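Tautomerase_3 domain-containing protein (Corynebacterium halotolerans YIM 70093 = DSM 44683, PDB 7M58) is a cis-3-chloroacrylic acid dehalogenase (cis-CaaD) family member of the tautomerase superfamily, probably a hydrolase that may dehalogenate small haloacrylic acids. Local coordinates at the interface of chains A and B. Numbering follows the deposited sequence. Chains: chain A/B, Tautomerase_3 domain-containing protein.

Contact 1: the interface of chains A and B. Residues chain A 1-2, 68, 112, 114; chain B 64, 66, 103.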
loop_
_atom_site.group_PDB
_atom_site.type_symbol
_atom_site.label_atom_id
_atom_site.label_comp_id
_atom_site.label_asym_id
_atom_site.label_seq_id
_atom_site.Cartn_x
_atom_site.Cartn_y
_atom_site.Cartn_z
ATOM N N PRO A 1 -5.506 -12.579 0.942
ATOM C CA PRO A 1 -6.069 -11.270 1.298
ATOM C C PRO A 1 -5.468 -10.657 2.546
ATOM O O PRO A 1 -5.482 -11.298 3.595
ATOM C CB PRO A 1 -7.546 -11.577 1.554
ATOM C CG PRO A 1 -7.543 -13.001 2.011
ATOM C CD PRO A 1 -6.456 -13.675 1.208
ATOM N N SER A 2 -4.949 -9.438 2.435
ATOM C CA SER A 2 -4.453 -8.689 3.585
ATOM C C SER A 2 -5.206 -7.373 3.647
ATOM O O SER A 2 -5.166 -6.583 2.701
ATOM C CB SER A 2 -2.948 -8.440 3.520
ATOM O OG SER A 2 -2.637 -7.592 2.446
ATOM N N ASP A 68 -5.885 -5.978 -0.177
ATOM C CA ASP A 68 -5.269 -6.607 -1.342
ATOM C C ASP A 68 -5.912 -7.985 -1.503
ATOM O O ASP A 68 -5.795 -8.839 -0.620
ATOM C CB ASP A 68 -3.746 -6.723 -1.205
ATOM C CG ASP A 68 -2.997 -5.360 -1.301
ATOM O OD1 ASP A 68 -2.909 -4.773 -2.405
ATOM O OD2 ASP A 68 -2.445 -4.891 -0.271
ATOM N N MET A 112 1.377 -13.712 -5.158
ATOM C CA MET A 112 1.278 -13.789 -3.712
ATOM C C MET A 112 1.848 -15.110 -3.232
ATOM O O MET A 112 1.591 -16.151 -3.846
ATOM C CB MET A 112 -0.164 -13.684 -3.231
ATOM C CG MET A 112 -0.837 -12.421 -3.633
ATOM S SD MET A 112 -2.355 -12.103 -2.720
ATOM C CE MET A 112 -3.317 -13.497 -3.045
ATOM N N GLU A 114 1.670 -17.125 0.473
ATOM C CA GLU A 114 1.167 -17.240 1.829
ATOM C C GLU A 114 1.400 -18.688 2.234
ATOM O O GLU A 114 1.217 -19.599 1.418
ATOM C CB GLU A 114 -0.325 -16.886 1.916
ATOM C CG GLU A 114 -0.664 -15.436 1.623
ATOM C CD GLU A 114 -2.146 -15.129 1.869
ATOM O OE1 GLU A 114 -2.833 -15.986 2.487
ATOM O OE2 GLU A 114 -2.627 -14.032 1.468
ATOM N N TRP B 64 5.212 -9.559 6.643
ATOM C CA TRP B 64 4.513 -9.361 5.376
ATOM C C TRP B 64 5.272 -8.338 4.548
ATOM O O TRP B 64 5.518 -7.218 5.009
ATOM C CB TRP B 64 3.072 -8.899 5.587
ATOM C CG TRP B 64 2.333 -8.650 4.313
ATOM C CD1 TRP B 64 2.134 -9.531 3.272
ATOM C CD2 TRP B 64 1.725 -7.420 3.913
ATOM N NE1 TRP B 64 1.414 -8.927 2.269
ATOM C CE2 TRP B 64 1.157 -7.628 2.633
ATOM C CE3 TRP B 64 1.591 -6.163 4.519
ATOM C CZ2 TRP B 64 0.476 -6.617 1.946
ATOM C CZ3 TRP B 64 0.910 -5.173 3.843
ATOM C CH2 TRP B 64 0.361 -5.401 2.563
ATOM N N HIS B 66 5.350 -6.152 1.039
ATOM C CA HIS B 66 4.606 -5.616 -0.099
ATOM C C HIS B 66 5.566 -4.891 -1.023
ATOM O O HIS B 66 6.206 -3.915 -0.622
ATOM C CB HIS B 66 3.495 -4.660 0.325
ATOM C CG HIS B 66 2.613 -4.226 -0.807
ATOM N ND1 HIS B 66 3.007 -3.305 -1.756
ATOM C CD2 HIS B 66 1.360 -4.609 -1.154
ATOM C CE1 HIS B 66 2.033 -3.136 -2.634
ATOM N NE2 HIS B 66 1.021 -3.910 -2.289
ATOM N N TYR B 103 3.664 -10.112 -1.353
ATOM C CA TYR B 103 2.780 -9.620 -2.400
ATOM C C TYR B 103 3.575 -8.678 -3.294
ATOM O O TYR B 103 4.288 -7.801 -2.788
ATOM C CB TYR B 103 1.604 -8.824 -1.823
ATOM C CG TYR B 103 0.531 -9.606 -1.108
ATOM C CD1 TYR B 103 0.741 -10.912 -0.693
ATOM C CD2 TYR B 103 -0.708 -9.032 -0.864
ATOM C CE1 TYR B 103 -0.246 -11.615 -0.032
ATOM C CE2 TYR B 103 -1.707 -9.730 -0.217
ATOM C CZ TYR B 103 -1.469 -11.020 0.205
ATOM O OH TYR B 103 -2.453 -11.720 0.853
#
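A:Met112, in the short strand 112-114, forms an antiparallel beta bridge with B:Tyr103 of strand 100-107, their CA atoms 4.6 Å apart, so the tyrosine is delivered from chain B straight into the amino-terminal end of chain A. Its side chain carries this patch. The ring lies sandwiched: on one face sits A:Met112 SD, displaced toward the phenol end and 3.2 Å from B:Tyr103 CZ, and on the other sits the indole nitrogen NE1 of its own chain's B:Trp64, over the ring centre. A:Met112 CG stands opposite the carbonyl carbon and the chain runs on extended (chi2 -165°), which lays CG and SD across that face; a bend about the last torsion then turns the methyl CE away from it. Along the rim, A:Asp68 CB meets the ring edge in plane, 3.8 Å from B:Tyr103 CE2.

The phenol oxygen OH ends beside two chain A groups that matter in this family, the amino-terminal proline and a carboxylate. A:Pro1 N is hydrogen-bonded to B:Tyr103 OH at 3.2 Å. A:Glu114 stretches out beyond CG (chi2 -174°) and brings OE2 to the ring edge, its carboxylate turned only 7° from the phenol plane. The modelled gap from OE2 to OH is too short to trust, so its exact length is doubtful, though the neighbourhood is clear. By analogy with cis-CaaD, the proline is the catalytic one, and the tyrosine and glutamate would help to handle water; the active site is then shared between subunits.

Further along, A:Ser2 OG rests above the B:Trp64 face opposite the one met by B:His66 CB, toward the rim and 3.3 Å from CZ2. The A:Asp68 carboxylate leans past the tyrosine toward the indole and the imidazole. There it stays near B:His66 without bonding to it: A:Asp68 OD1 stands 4.0 Å from B:His66 NE2.

Contact 2: the interface of chains A and B. Residues chain A 14, 17-18, 21-22, 41, 43; chain B 52, 55.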
loop_
_atom_site.group_PDB
_atom_site.type_symbol
_atom_site.label_atom_id
_atom_site.label_comp_id
_atom_site.label_asym_id
_atom_site.label_seq_id
_atom_site.Cartn_x
_atom_site.Cartn_y
_atom_site.Cartn_z
ATOM N N GLN A 14 -7.830 -2.431 21.587
ATOM C CA GLN A 14 -7.384 -3.782 21.274
ATOM C C GLN A 14 -8.560 -4.746 21.123
ATOM O O GLN A 14 -8.516 -5.652 20.277
ATOM C CB GLN A 14 -6.394 -4.287 22.316
ATOM C CG GLN A 14 -5.846 -5.655 21.969
ATOM C CD GLN A 14 -5.141 -5.679 20.613
ATOM O OE1 GLN A 14 -4.368 -4.785 20.280
ATOM N NE2 GLN A 14 -5.419 -6.704 19.823
ATOM N N ARG A 17 -10.175 -3.898 17.839
ATOM C CA ARG A 17 -9.306 -4.482 16.815
ATOM C C ARG A 17 -9.602 -5.957 16.636
ATOM O O ARG A 17 -9.590 -6.469 15.514
ATOM C CB ARG A 17 -7.815 -4.326 17.166
ATOM C CG ARG A 17 -7.168 -2.979 17.012
ATOM C CD ARG A 17 -5.706 -3.158 17.428
ATOM N NE ARG A 17 -4.847 -1.993 17.224
ATOM C CZ ARG A 17 -3.586 -1.917 17.641
ATOM N NH1 ARG A 17 -3.035 -2.933 18.294
ATOM N NH2 ARG A 17 -2.868 -0.835 17.394
ATOM N N ALA A 18 -9.793 -6.670 17.748
ATOM C CA ALA A 18 -10.114 -8.088 17.674
ATOM C C ALA A 18 -11.450 -8.303 16.974
ATOM O O ALA A 18 -11.593 -9.219 16.153
ATOM C CB ALA A 18 -10.149 -8.678 19.078
ATOM N N ALA A 21 -11.016 -7.460 13.144
ATOM C CA ALA A 21 -10.329 -8.567 12.490
ATOM C C ALA A 21 -11.258 -9.765 12.322
ATOM O O ALA A 21 -11.284 -10.395 11.255
ATOM C CB ALA A 21 -9.085 -8.952 13.289
ATOM N N ASP A 22 -12.039 -10.094 13.358
ATOM C CA ASP A 22 -12.981 -11.207 13.244
ATOM C C ASP A 22 -14.036 -10.944 12.171
ATOM O O ASP A 22 -14.402 -11.851 11.415
ATOM C CB ASP A 22 -13.663 -11.463 14.581
ATOM C CG ASP A 22 -14.637 -12.646 14.529
ATOM O OD1 ASP A 22 -14.190 -13.815 14.618
ATOM O OD2 ASP A 22 -15.854 -12.403 14.357
ATOM N N VAL A 41 -4.968 -9.342 8.725
ATOM C CA VAL A 41 -5.444 -8.002 9.046
ATOM C C VAL A 41 -4.332 -7.255 9.761
ATOM O O VAL A 41 -3.760 -7.760 10.736
ATOM C CB VAL A 41 -6.706 -8.017 9.927
ATOM C CG1 VAL A 41 -7.086 -6.580 10.293
ATOM C CG2 VAL A 41 -7.856 -8.710 9.226
ATOM N N PHE A 43 -3.226 -3.394 11.457
ATOM C CA PHE A 43 -3.678 -2.098 11.942
ATOM C C PHE A 43 -2.501 -1.137 11.941
ATOM O O PHE A 43 -1.574 -1.283 12.746
ATOM C CB PHE A 43 -4.297 -2.216 13.333
ATOM C CG PHE A 43 -5.611 -2.906 13.327
ATOM C CD1 PHE A 43 -6.773 -2.207 13.001
ATOM C CD2 PHE A 43 -5.698 -4.266 13.605
ATOM C CE1 PHE A 43 -8.003 -2.850 12.965
ATOM C CE2 PHE A 43 -6.929 -4.918 13.576
ATOM C CZ PHE A 43 -8.084 -4.211 13.254
ATOM N N PHE B 52 -3.193 -9.687 12.705
ATOM C CA PHE B 52 -4.107 -10.809 12.860
ATOM C C PHE B 52 -3.999 -11.726 11.652
ATOM O O PHE B 52 -3.812 -11.263 10.521
ATOM C CB PHE B 52 -5.557 -10.339 13.019
ATOM C CG PHE B 52 -5.827 -9.604 14.298
ATOM C CD1 PHE B 52 -5.392 -8.299 14.468
ATOM C CD2 PHE B 52 -6.552 -10.207 15.320
ATOM C CE1 PHE B 52 -5.642 -7.614 15.645
ATOM C CE2 PHE B 52 -6.819 -9.516 16.511
ATOM C CZ PHE B 52 -6.365 -8.219 16.669
ATOM N N GLY B 55 -8.377 -14.298 11.461
ATOM C CA GLY B 55 -9.252 -13.721 12.465
ATOM C C GLY B 55 -8.700 -13.708 13.884
ATOM O O GLY B 55 -9.421 -13.296 14.805
#
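Backbone hydrogen bonds tie A:Val41, in strand 40-46, to B:Phe52, in the short strand 51-53, as an antiparallel bridge. A:Val41 N gives to B:Phe52 O at 2.9 Å, and B:Phe52 N gives back to A:Val41 O at 2.8 Å.

Apolar contacts centre on the B:Phe52 ring, which the first torsion (chi1 -68°) turns toward helix 14-31 of chain A. The methyl CB of A:Ala21 sits over one ring face, off centre, in a CH-pi contact 3.7 Å from the ring centroid. Where the ring leads on along the helix, A:Ala18 CA lies 3.8 Å from B:Phe52 CE2. From the strand side comes A:Phe43: B:Phe52 CD1 lies in plane at its edge, and A:Phe43 CE2 approaches B:Phe52 CE1 to 3.6 Å. B:Gly55, with a left-handed backbone (phi 77°), settles beside A:Ala21 and A:Asp22.

Polar groups close the far end. The A:Gln14 amide, its plane 11° from that of the phenylalanine ring, lies beyond the ring's tip rather than over its face, with NE2 3.6 Å from B:Phe52 CZ. Its OE1 accepts a hydrogen bond from A:Arg17 NH1, which limits amide rotation, while A:Arg17 CG covers a face of A:Phe43.

The site adds a strand of one subunit to the sheet of its neighbour and anchors it with an aromatic plug, which should stabilise the trimer.

The C-alpha centres of contact 1 and contact 2 lie about 16 Å apart on the same A-B interface, and they share no residue or secondary-structure element. Chain A offers strands 2-8, 63-70 and 112-114 to contact 1, but helix 14-31 and strand 40-46 to contact 2. Chain B answers with strands 63-70 and 100-107 in the first and strand 51-53 with its following loop in the second. Each has an antiparallel bridge between subunits. Contact 2 looks mainly adhesive, whereas contact 1 probably builds an active site, so assembly and activity are likely coupled in the three-subunit assembly.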